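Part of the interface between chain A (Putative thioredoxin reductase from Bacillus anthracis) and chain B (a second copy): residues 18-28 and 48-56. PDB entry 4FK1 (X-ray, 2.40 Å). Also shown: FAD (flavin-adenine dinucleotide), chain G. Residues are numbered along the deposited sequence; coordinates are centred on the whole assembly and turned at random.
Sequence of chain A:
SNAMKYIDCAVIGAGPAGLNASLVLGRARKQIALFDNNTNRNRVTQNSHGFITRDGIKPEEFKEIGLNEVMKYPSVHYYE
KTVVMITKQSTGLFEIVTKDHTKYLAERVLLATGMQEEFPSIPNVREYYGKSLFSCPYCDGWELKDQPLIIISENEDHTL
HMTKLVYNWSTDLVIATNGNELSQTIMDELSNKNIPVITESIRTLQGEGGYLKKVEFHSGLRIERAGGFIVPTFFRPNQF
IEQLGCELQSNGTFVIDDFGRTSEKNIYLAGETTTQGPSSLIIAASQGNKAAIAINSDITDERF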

# COMPACT_ATOMS: atom_id res chain seq x y z
N GLY A 18 10.75 3.93 2.39
CA GLY A 18 11.96 4.22 1.64
C GLY A 18 12.43 3.06 0.77
O GLY A 18 12.85 3.26 -0.37
N LEU A 19 12.32 1.86 1.31
CA LEU A 19 12.75 0.64 0.62
C LEU A 19 11.96 0.39 -0.63
O LEU A 19 12.51 -0.00 -1.64
N ASN A 20 10.64 0.56 -0.56
CA ASN A 20 9.82 0.24 -1.71
C ASN A 20 9.93 1.35 -2.76
O ASN A 20 9.84 1.11 -3.96
N ALA A 21 10.13 2.58 -2.27
CA ALA A 21 10.42 3.72 -3.13
C ALA A 21 11.75 3.50 -3.83
O ALA A 21 11.87 3.71 -5.03
N SER A 22 12.76 3.08 -3.08
CA SER A 22 14.07 2.81 -3.66
C SER A 22 14.04 1.68 -4.68
O SER A 22 14.77 1.71 -5.68
N LEU A 23 13.21 0.67 -4.43
CA LEU A 23 13.06 -0.47 -5.35
C LEU A 23 12.51 -0.05 -6.72
O LEU A 23 13.07 -0.42 -7.76
N VAL A 24 11.43 0.72 -6.70
CA VAL A 24 10.80 1.19 -7.93
C VAL A 24 11.71 2.19 -8.68
O VAL A 24 11.78 2.17 -9.91
N LEU A 25 12.39 3.05 -7.93
CA LEU A 25 13.27 4.05 -8.53
C LEU A 25 14.55 3.39 -9.06
O LEU A 25 15.06 3.79 -10.11
N GLY A 26 15.05 2.40 -8.33
CA GLY A 26 16.17 1.61 -8.80
C GLY A 26 15.84 0.86 -10.08
O GLY A 26 16.65 0.77 -10.99
N ARG A 27 14.63 0.32 -10.16
CA ARG A 27 14.18 -0.34 -11.37
C ARG A 27 13.93 0.65 -12.53
O ARG A 27 13.90 0.23 -13.70
N ALA A 28 13.74 1.93 -12.20
CA ALA A 28 13.55 2.98 -13.20
C ALA A 28 14.87 3.69 -13.59
O ALA A 28 14.87 4.77 -14.19
N SER B 48 6.81 -11.06 -11.10
CA SER B 48 6.31 -9.79 -10.58
C SER B 48 7.46 -9.07 -9.90
O SER B 48 8.34 -9.72 -9.31
N HIS B 49 7.46 -7.74 -9.98
CA HIS B 49 8.50 -6.93 -9.34
C HIS B 49 7.88 -5.72 -8.65
O HIS B 49 6.75 -5.36 -8.94
N GLY B 50 8.62 -5.08 -7.75
CA GLY B 50 8.17 -3.82 -7.17
C GLY B 50 7.49 -3.94 -5.82
O GLY B 50 7.25 -2.93 -5.15
N PHE B 51 7.17 -5.18 -5.44
CA PHE B 51 6.59 -5.49 -4.14
C PHE B 51 7.77 -5.78 -3.22
O PHE B 51 8.46 -6.78 -3.39
N ILE B 52 8.00 -4.90 -2.25
CA ILE B 52 9.16 -5.05 -1.34
C ILE B 52 9.16 -6.39 -0.58
O ILE B 52 8.13 -6.83 -0.07
N THR B 53 10.35 -7.01 -0.52
CA THR B 53 10.60 -8.37 0.01
C THR B 53 10.14 -9.50 -0.91
O THR B 53 10.52 -10.66 -0.73
N ARG B 54 9.33 -9.16 -1.91
CA ARG B 54 8.81 -10.17 -2.83
C ARG B 54 9.10 -9.83 -4.30
O ARG B 54 8.40 -10.27 -5.21
N ASP B 55 10.16 -9.06 -4.53
CA ASP B 55 10.52 -8.61 -5.87
C ASP B 55 11.09 -9.74 -6.70
O ASP B 55 12.21 -10.18 -6.44
N GLY B 56 10.36 -10.19 -7.71
CA GLY B 56 10.86 -11.24 -8.59
C GLY B 56 10.02 -12.50 -8.51
O GLY B 56 10.19 -13.42 -9.31

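The helix of chain A presents one side to an irregular segment of chain B, which carries a type II turn from Phe51(B) to Arg54(B). The spacing of the contacting residues, 19, 20, 23, 24 and 27, is that of a single helical face; Ala21(A) and Leu25(A) lie out of reach, and the hydroxyl of Ser22(A) is spent within the helix, its OG donating to Gly18(A) O at 2.8 Å.

Leu19(A) points toward chain B with chi1 m and chi2 t, and its CB lies 3.9 Å from CD1 of Ile52(B). That isoleucine, chi1 t and chi2 p, reaches in from the turn and gives up more surface to the helix than any other residue of its stretch.

Asn20(A) supplies the direct hydrogen bonds between the stretches. Its CA-to-CB bond runs sideways, but with chi1 at -149°, between wells, the amide comes nearer and meets the chain B backbone with both of its polar atoms. ND2 donates to Gly50(B) O at 2.8 Å, while OD1 accepts from Ile52(B) N at 3.3 Å. One side chain thus reads the carbonyl and the amide that flank Phe51(B), whose own side chain points away from the helix.

One turn on, Leu23(A) points toward chain B as a t,p rotamer. Its CD2 is 3.7 Å from Gly50(B) C, 4.2 Å from Ile52(B) CD1 and 3.6 Å from Asp55(B) OD1. This carboxylate oxygen also accepts from Gly50(B) N at 2.6 Å, bracing the loop against which the leucine packs. Val24(A), chi1 t, is directed sideways and contributes little, with CG2 4.3 Å from Gly50(B) O. The positive phi of Gly50(B) favours glycine, since a CB there would be jammed against the preceding carbonyl.

At the last contact, Arg27(A) (chi1 m, chi2 t, chi3 p) lays its guanidinium flat on the imidazole of His49(B), chi1 m, with centres 4.0 Å apart and planes at 5°. CZ approaches His49(B) CB to 3.2 Å, and NH1 sits over the ring face. Asp55(B) adds only a nearby opposite charge: OD1 is 4.3 Å from Arg27(A) NE and well out of the guanidinium plane, so no N-H points at it. NH1 and NH2 find hydrogen-bond partners elsewhere in the structure.

While its ring stacks on the arginine, the backbone of His49(B) holds the flavin of FAD: His49(B) N donates to FAD O4 and FAD N3 donates to His49(B) O, both at 2.8 Å. The same residue therefore joins the dimer contact to the cofactor.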

# COMPACT_ATOMS: atom_id res chain seq x y z
CB LEU A 19 12.61 -0.59 1.52
CG LEU A 19 13.70 -0.87 2.55
CD1 LEU A 19 13.30 -2.07 3.39
CD2 LEU A 19 15.04 -1.10 1.88
CB ASN A 20 8.37 0.04 -1.28
CG ASN A 20 7.64 -0.96 -2.16
OD1 ASN A 20 6.96 -1.85 -1.65
ND2 ASN A 20 7.79 -0.82 -3.47
CB ALA A 21 10.45 4.99 -2.31
CB SER A 22 15.09 2.51 -2.56
OG SER A 22 15.31 3.64 -1.73
CB LEU A 23 12.14 -1.53 -4.74
CG LEU A 23 11.87 -2.77 -5.59
CD1 LEU A 23 13.18 -3.41 -6.01
CD2 LEU A 23 11.00 -3.77 -4.83
CB VAL A 24 9.43 1.84 -7.63
CG1 VAL A 24 8.79 2.33 -8.91
CG2 VAL A 24 8.51 0.83 -6.93
CB LEU A 25 13.60 5.14 -7.52
CG LEU A 25 12.44 6.07 -7.17
CD1 LEU A 25 12.71 6.83 -5.86
CD2 LEU A 25 12.19 7.03 -8.31
CB ARG A 27 12.94 -1.21 -11.12
CG ARG A 27 13.24 -2.48 -10.37
CD ARG A 27 11.96 -3.25 -9.95
NE ARG A 27 11.13 -3.59 -11.11
CZ ARG A 27 11.47 -4.48 -12.05
NH1 ARG A 27 12.62 -5.15 -11.98
NH2 ARG A 27 10.63 -4.72 -13.05
CB ALA A 28 12.52 4.00 -12.69
CB SER B 48 5.19 -10.03 -9.58
OG SER B 48 4.02 -10.48 -10.24
CB HIS B 49 9.53 -6.46 -10.36
CG HIS B 49 10.31 -7.57 -11.00
ND1 HIS B 49 9.90 -8.19 -12.17
CD2 HIS B 49 11.47 -8.17 -10.65
CE1 HIS B 49 10.78 -9.12 -12.50
NE2 HIS B 49 11.74 -9.13 -11.60
CB PHE B 51 5.70 -6.73 -4.27
CG PHE B 51 4.83 -7.02 -3.06
CD1 PHE B 51 5.37 -7.57 -1.91
CD2 PHE B 51 3.46 -6.77 -3.10
CE1 PHE B 51 4.56 -7.86 -0.81
CE2 PHE B 51 2.65 -7.06 -2.01
CZ PHE B 51 3.20 -7.60 -0.86
CB ILE B 52 9.31 -3.81 -0.38
CG1 ILE B 52 10.67 -3.82 0.28
CG2 ILE B 52 8.20 -3.74 0.64
CD1 ILE B 52 11.79 -3.70 -0.72
CB THR B 53 10.08 -8.63 1.45
OG1 THR B 53 8.69 -8.92 1.42
CG2 THR B 53 10.33 -7.44 2.34
CB ARG B 54 7.31 -10.34 -2.60
CG ARG B 54 6.89 -11.77 -2.32
CD ARG B 54 6.97 -12.11 -0.85
NE ARG B 54 7.73 -13.34 -0.61
CZ ARG B 54 7.57 -14.13 0.44
NH1 ARG B 54 8.31 -15.21 0.57
NH2 ARG B 54 6.67 -13.84 1.37
CB ASP B 55 11.57 -7.50 -5.75
CG ASP B 55 11.90 -6.85 -7.08
OD1 ASP B 55 11.06 -6.07 -7.58
OD2 ASP B 55 13.02 -7.09 -7.59
PA FAD G . -6.20 -9.11 -8.85
O1A FAD G . -6.37 -9.33 -10.29
O2A FAD G . -4.93 -9.51 -8.24
O5B FAD G . -7.36 -9.88 -8.13
C5B FAD G . -8.60 -10.12 -8.76
C4B FAD G . -9.08 -11.50 -8.36
O4B FAD G . -10.49 -11.54 -8.39
C3B FAD G . -8.60 -12.55 -9.33
O3B FAD G . -7.75 -13.45 -8.65
C2B FAD G . -9.84 -13.29 -9.78
O2B FAD G . -9.59 -14.67 -9.64
C1B FAD G . -10.88 -12.85 -8.80
N9A FAD G . -12.27 -12.76 -9.29
C8A FAD G . -12.80 -11.79 -10.03
N7A FAD G . -14.11 -12.00 -10.26
C5A FAD G . -14.43 -13.13 -9.63
C6A FAD G . -15.64 -13.94 -9.45
N6A FAD G . -16.80 -13.58 -10.00
N1A FAD G . -15.53 -15.05 -8.72
C2A FAD G . -14.39 -15.45 -8.16
N3A FAD G . -13.25 -14.77 -8.27
C4A FAD G . -13.22 -13.62 -8.98
N1 FAD G . 2.09 -5.41 -10.57
C2 FAD G . 3.19 -5.31 -9.85
O2 FAD G . 3.11 -4.75 -8.77
N3 FAD G . 4.35 -5.80 -10.25
C4 FAD G . 4.49 -6.41 -11.41
O4 FAD G . 5.56 -6.86 -11.79
C4X FAD G . 3.32 -6.56 -12.27
N5 FAD G . 3.38 -7.16 -13.45
C5X FAD G . 2.27 -7.28 -14.20
C6 FAD G . 2.32 -7.90 -15.42
C7 FAD G . 1.18 -8.02 -16.18
C7M FAD G . 1.23 -8.69 -17.50
C8 FAD G . -0.09 -7.47 -15.68
C8M FAD G . -1.35 -7.57 -16.48
C9 FAD G . -0.13 -6.85 -14.46
C9A FAD G . 1.00 -6.74 -13.71
N10 FAD G . 0.93 -6.10 -12.49
C10 FAD G . 2.09 -6.00 -11.75
C1' FAD G . -0.31 -5.56 -11.99
C2' FAD G . -0.82 -6.36 -10.81
O2' FAD G . -0.99 -7.71 -11.21
C3' FAD G . -2.16 -5.80 -10.41
O3' FAD G . -1.92 -4.42 -10.22
C4' FAD G . -2.77 -6.40 -9.15
O4' FAD G . -2.66 -7.81 -9.18
C5' FAD G . -4.24 -6.08 -9.04
O5' FAD G . -4.67 -6.23 -7.71
P FAD G . -6.12 -6.75 -7.34
O1P FAD G . -5.94 -7.63 -6.18
O2P FAD G . -7.02 -5.59 -7.23
O3P FAD G . -6.59 -7.61 -8.57